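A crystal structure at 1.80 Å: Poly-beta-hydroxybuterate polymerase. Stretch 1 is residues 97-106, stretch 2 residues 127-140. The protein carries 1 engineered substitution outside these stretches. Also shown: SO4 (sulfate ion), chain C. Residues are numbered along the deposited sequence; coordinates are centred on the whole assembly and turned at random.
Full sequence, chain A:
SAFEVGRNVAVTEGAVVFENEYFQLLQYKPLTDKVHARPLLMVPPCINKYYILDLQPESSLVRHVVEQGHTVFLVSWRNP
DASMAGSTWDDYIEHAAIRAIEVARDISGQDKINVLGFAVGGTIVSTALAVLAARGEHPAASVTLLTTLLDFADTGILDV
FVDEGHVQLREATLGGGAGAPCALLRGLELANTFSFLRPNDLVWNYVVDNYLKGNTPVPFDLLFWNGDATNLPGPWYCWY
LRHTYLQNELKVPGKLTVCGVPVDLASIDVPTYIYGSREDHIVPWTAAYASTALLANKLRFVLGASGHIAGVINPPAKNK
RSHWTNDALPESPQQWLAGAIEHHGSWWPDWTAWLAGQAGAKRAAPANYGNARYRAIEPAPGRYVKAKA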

# COMPACT_ATOMS: atom_id res chain seq x y z
N ALA A 97 -19.47 0.92 32.15
CA ALA A 97 -19.99 1.86 31.14
C ALA A 97 -21.44 2.24 31.44
O ALA A 97 -21.77 3.43 31.55
N ILE A 98 -22.32 1.24 31.55
CA ILE A 98 -23.72 1.54 31.82
C ILE A 98 -23.86 2.15 33.21
O ILE A 98 -24.60 3.13 33.39
N ARG A 99 -23.13 1.62 34.19
CA ARG A 99 -23.16 2.19 35.54
C ARG A 99 -22.73 3.65 35.55
O ARG A 99 -23.35 4.48 36.22
N ALA A 100 -21.67 3.99 34.80
CA ALA A 100 -21.20 5.38 34.79
C ALA A 100 -22.22 6.31 34.16
O ALA A 100 -22.41 7.44 34.62
N ILE A 101 -22.87 5.85 33.09
CA ILE A 101 -23.95 6.64 32.50
C ILE A 101 -25.04 6.90 33.53
O ILE A 101 -25.54 8.03 33.66
N GLU A 102 -25.43 5.87 34.29
CA GLU A 102 -26.51 6.00 35.26
C GLU A 102 -26.15 6.98 36.37
O GLU A 102 -26.97 7.82 36.76
N VAL A 103 -24.92 6.90 36.87
CA VAL A 103 -24.53 7.75 37.99
C VAL A 103 -24.36 9.19 37.53
O VAL A 103 -24.84 10.13 38.19
N ALA A 104 -23.69 9.40 36.40
CA ALA A 104 -23.55 10.76 35.88
C ALA A 104 -24.90 11.39 35.58
O ALA A 104 -25.14 12.56 35.90
N ARG A 105 -25.81 10.62 34.97
CA ARG A 105 -27.14 11.14 34.69
C ARG A 105 -27.90 11.46 35.97
O ARG A 105 -28.62 12.46 36.05
N ASP A 106 -27.73 10.63 37.00
CA ASP A 106 -28.40 10.88 38.27
C ASP A 106 -27.89 12.16 38.92
O ASP A 106 -28.68 13.00 39.37
N THR A 127 -21.04 0.17 22.57
CA THR A 127 -21.71 -1.08 22.91
C THR A 127 -22.71 -0.87 24.04
O THR A 127 -23.84 -1.36 23.98
N ALA A 128 -22.32 -0.10 25.06
CA ALA A 128 -23.20 0.16 26.20
C ALA A 128 -24.48 0.87 25.77
O ALA A 128 -25.58 0.51 26.23
N LEU A 129 -24.37 1.88 24.91
CA LEU A 129 -25.56 2.59 24.47
C LEU A 129 -26.43 1.70 23.59
O LEU A 129 -27.67 1.79 23.65
N ALA A 130 -25.82 0.82 22.79
CA ALA A 130 -26.61 -0.12 22.01
C ALA A 130 -27.33 -1.11 22.92
O ALA A 130 -28.48 -1.48 22.65
N VAL A 131 -26.67 -1.57 23.98
CA VAL A 131 -27.34 -2.43 24.97
C VAL A 131 -28.51 -1.69 25.60
O VAL A 131 -29.62 -2.22 25.71
N LEU A 132 -28.27 -0.44 26.02
CA LEU A 132 -29.32 0.35 26.65
C LEU A 132 -30.50 0.58 25.70
O LEU A 132 -31.66 0.54 26.12
N ALA A 133 -30.22 0.83 24.42
CA ALA A 133 -31.32 1.08 23.48
C ALA A 133 -32.21 -0.15 23.33
O ALA A 133 -33.44 -0.03 23.28
N ALA A 134 -31.60 -1.34 23.27
CA ALA A 134 -32.37 -2.57 23.22
C ALA A 134 -33.21 -2.77 24.48
O ALA A 134 -34.22 -3.49 24.44
N ARG A 135 -32.82 -2.18 25.61
CA ARG A 135 -33.63 -2.17 26.82
C ARG A 135 -34.68 -1.07 26.81
O ARG A 135 -35.39 -0.90 27.81
N GLY A 136 -34.79 -0.30 25.72
CA GLY A 136 -35.70 0.83 25.69
C GLY A 136 -35.21 2.07 26.41
O GLY A 136 -36.02 2.94 26.74
N GLU A 137 -33.90 2.18 26.65
CA GLU A 137 -33.33 3.29 27.39
C GLU A 137 -32.45 4.14 26.48
O GLU A 137 -31.60 3.60 25.77
N HIS A 138 -32.65 5.45 26.53
CA HIS A 138 -31.96 6.40 25.66
C HIS A 138 -31.42 7.54 26.51
O HIS A 138 -31.94 8.66 26.49
N PRO A 139 -30.35 7.28 27.28
CA PRO A 139 -29.85 8.30 28.21
C PRO A 139 -28.93 9.33 27.59
O PRO A 139 -28.52 10.26 28.30
N ALA A 140 -28.56 9.20 26.31
CA ALA A 140 -27.58 10.07 25.68
C ALA A 140 -28.26 11.04 24.72
O ALA A 140 -29.10 10.63 23.91

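Two helices cross here at 74°, their axes 9.7 Å apart at closest approach, and no hydrogen bond joins the two stretches; the contact is built from shape and apolar surface. Along helix 97-106 the inward positions are 97, 98, 101 and 105, the familiar three-and-four spacing that keeps one helical face turned to its partner.

Ala97 opens the series. Its CB lies 3.6 Å from CB of Ala128, a small-on-small contact near the place where the backbones come closest, Ile98 to Ala128. Ile98 (chi1 m, chi2 t) gives up the most surface. Its CG1 rests 3.8 Å from Ala128 CB, CD1 reaches Val131 CG1 at 3.8 Å, and CG2 meets Leu132 CD2 at 3.9 Å. The same CD1 lies 3.8 Å from Arg135 NH2, a van der Waals contact with a guanidinium whose hydrogen bonds are made elsewhere in the structure.

Arg99 turns out of reach of stretch 2 and does polar work instead. With chi1 t and chi2 p, it gives NE to sulfate O2 at 2.8 Å and NH1 to sulfate O4 at 2.9 Å, while NH2 forms a salt bridge with Glu102 OE1 at 3.3 Å, one turn along. The sulfate probably comes from the crystallisation liquor.

Ile101 repeats the m, t rotamer of Ile98 and spans helix and loop. Its CD1 sits 3.9 Å from both Leu129 CD2 and Leu132 CD1, each leucine also m, t; its CG2 packs 3.6 Å from Pro139 CG. Pro139 follows the turn at Gly136, whose positive phi closes a Schellman motif and suits glycine.

Arg105, t through chi3, finishes the face: its aliphatic CD lies 3.9 Å from Pro139 CB, while NE and NH1 find partners elsewhere.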

# COMPACT_ATOMS: atom_id res chain seq x y z
CB ALA A 97 -19.87 1.26 29.74
CB ILE A 98 -24.57 0.26 31.65
CG1 ILE A 98 -24.60 -0.15 30.18
CG2 ILE A 98 -25.99 0.49 32.15
CD1 ILE A 98 -25.40 -1.43 29.91
CB ARG A 99 -22.27 1.35 36.47
CG ARG A 99 -22.36 1.71 37.96
CD ARG A 99 -23.76 1.45 38.53
NE ARG A 99 -23.71 1.33 39.99
CZ ARG A 99 -24.45 2.04 40.83
NH1 ARG A 99 -24.32 1.86 42.14
NH2 ARG A 99 -25.34 2.92 40.38
CB ALA A 100 -19.87 5.49 34.04
CB ILE A 101 -24.50 5.93 31.25
CG1 ILE A 101 -23.45 5.94 30.14
CG2 ILE A 101 -25.78 6.60 30.75
CD1 ILE A 101 -23.80 5.01 28.99
CB GLU A 102 -26.86 4.63 35.85
CG GLU A 102 -27.92 4.68 36.95
CD GLU A 102 -28.11 3.34 37.67
OE1 GLU A 102 -27.16 2.52 37.71
OE2 GLU A 102 -29.23 3.12 38.19
CB VAL A 103 -23.26 7.21 38.66
CG1 VAL A 103 -22.79 8.18 39.76
CG2 VAL A 103 -23.51 5.80 39.24
CB ALA A 104 -22.67 10.75 34.63
CB ARG A 105 -27.91 10.11 33.85
CG ARG A 105 -29.28 10.54 33.41
CD ARG A 105 -29.88 9.51 32.47
NE ARG A 105 -31.28 9.80 32.18
CZ ARG A 105 -32.30 9.35 32.90
NH1 ARG A 105 -33.54 9.67 32.56
NH2 ARG A 105 -32.08 8.58 33.96
CB ASP A 106 -28.19 9.70 39.22
CG ASP A 106 -29.00 9.82 40.49
OD1 ASP A 106 -28.58 10.54 41.42
OD2 ASP A 106 -30.07 9.18 40.56
CB THR A 127 -20.67 -2.14 23.30
OG1 THR A 127 -19.77 -2.34 22.19
CG2 THR A 127 -21.33 -3.46 23.68
CB ALA A 128 -22.47 0.98 27.26
CB LEU A 129 -25.17 3.88 23.76
CG LEU A 129 -24.67 4.97 24.71
CD1 LEU A 129 -24.08 6.12 23.93
CD2 LEU A 129 -25.79 5.47 25.62
CB ALA A 130 -25.72 -0.85 21.00
CB VAL A 131 -26.33 -2.92 26.03
CG1 VAL A 131 -27.07 -3.52 27.25
CG2 VAL A 131 -25.38 -3.95 25.42
CB LEU A 132 -28.75 1.68 27.14
CG LEU A 132 -27.93 1.59 28.44
CD1 LEU A 132 -27.08 2.84 28.66
CD2 LEU A 132 -28.87 1.36 29.62
CB ALA A 133 -30.78 1.52 22.11
CB ALA A 134 -31.44 -3.76 23.00
CB ARG A 135 -32.74 -2.03 28.06
CG ARG A 135 -31.72 -3.16 28.27
CD ARG A 135 -30.87 -2.94 29.52
NE ARG A 135 -29.93 -4.04 29.73
CZ ARG A 135 -28.88 -4.00 30.56
NH1 ARG A 135 -28.08 -5.05 30.68
NH2 ARG A 135 -28.63 -2.90 31.26
CB GLU A 137 -32.51 2.80 28.58
CG GLU A 137 -33.34 2.29 29.75
CD GLU A 137 -32.48 1.61 30.79
OE1 GLU A 137 -32.40 0.37 30.78
OE2 GLU A 137 -31.86 2.33 31.61
CB HIS A 138 -32.91 6.90 24.57
CG HIS A 138 -33.55 5.79 23.80
ND1 HIS A 138 -32.93 5.15 22.74
CD2 HIS A 138 -34.75 5.16 23.95
CE1 HIS A 138 -33.72 4.21 22.26
NE2 HIS A 138 -34.83 4.19 22.98
CB PRO A 139 -29.10 7.46 29.26
CG PRO A 139 -28.56 6.31 28.46
CD PRO A 139 -29.66 5.99 27.45
CB ALA A 140 -26.52 9.26 24.93
S SO4 C . -22.21 -1.08 42.24
O1 SO4 C . -23.51 -1.71 42.40
O2 SO4 C . -21.98 -0.77 40.82
O3 SO4 C . -21.16 -1.95 42.74
O4 SO4 C . -22.20 0.15 43.03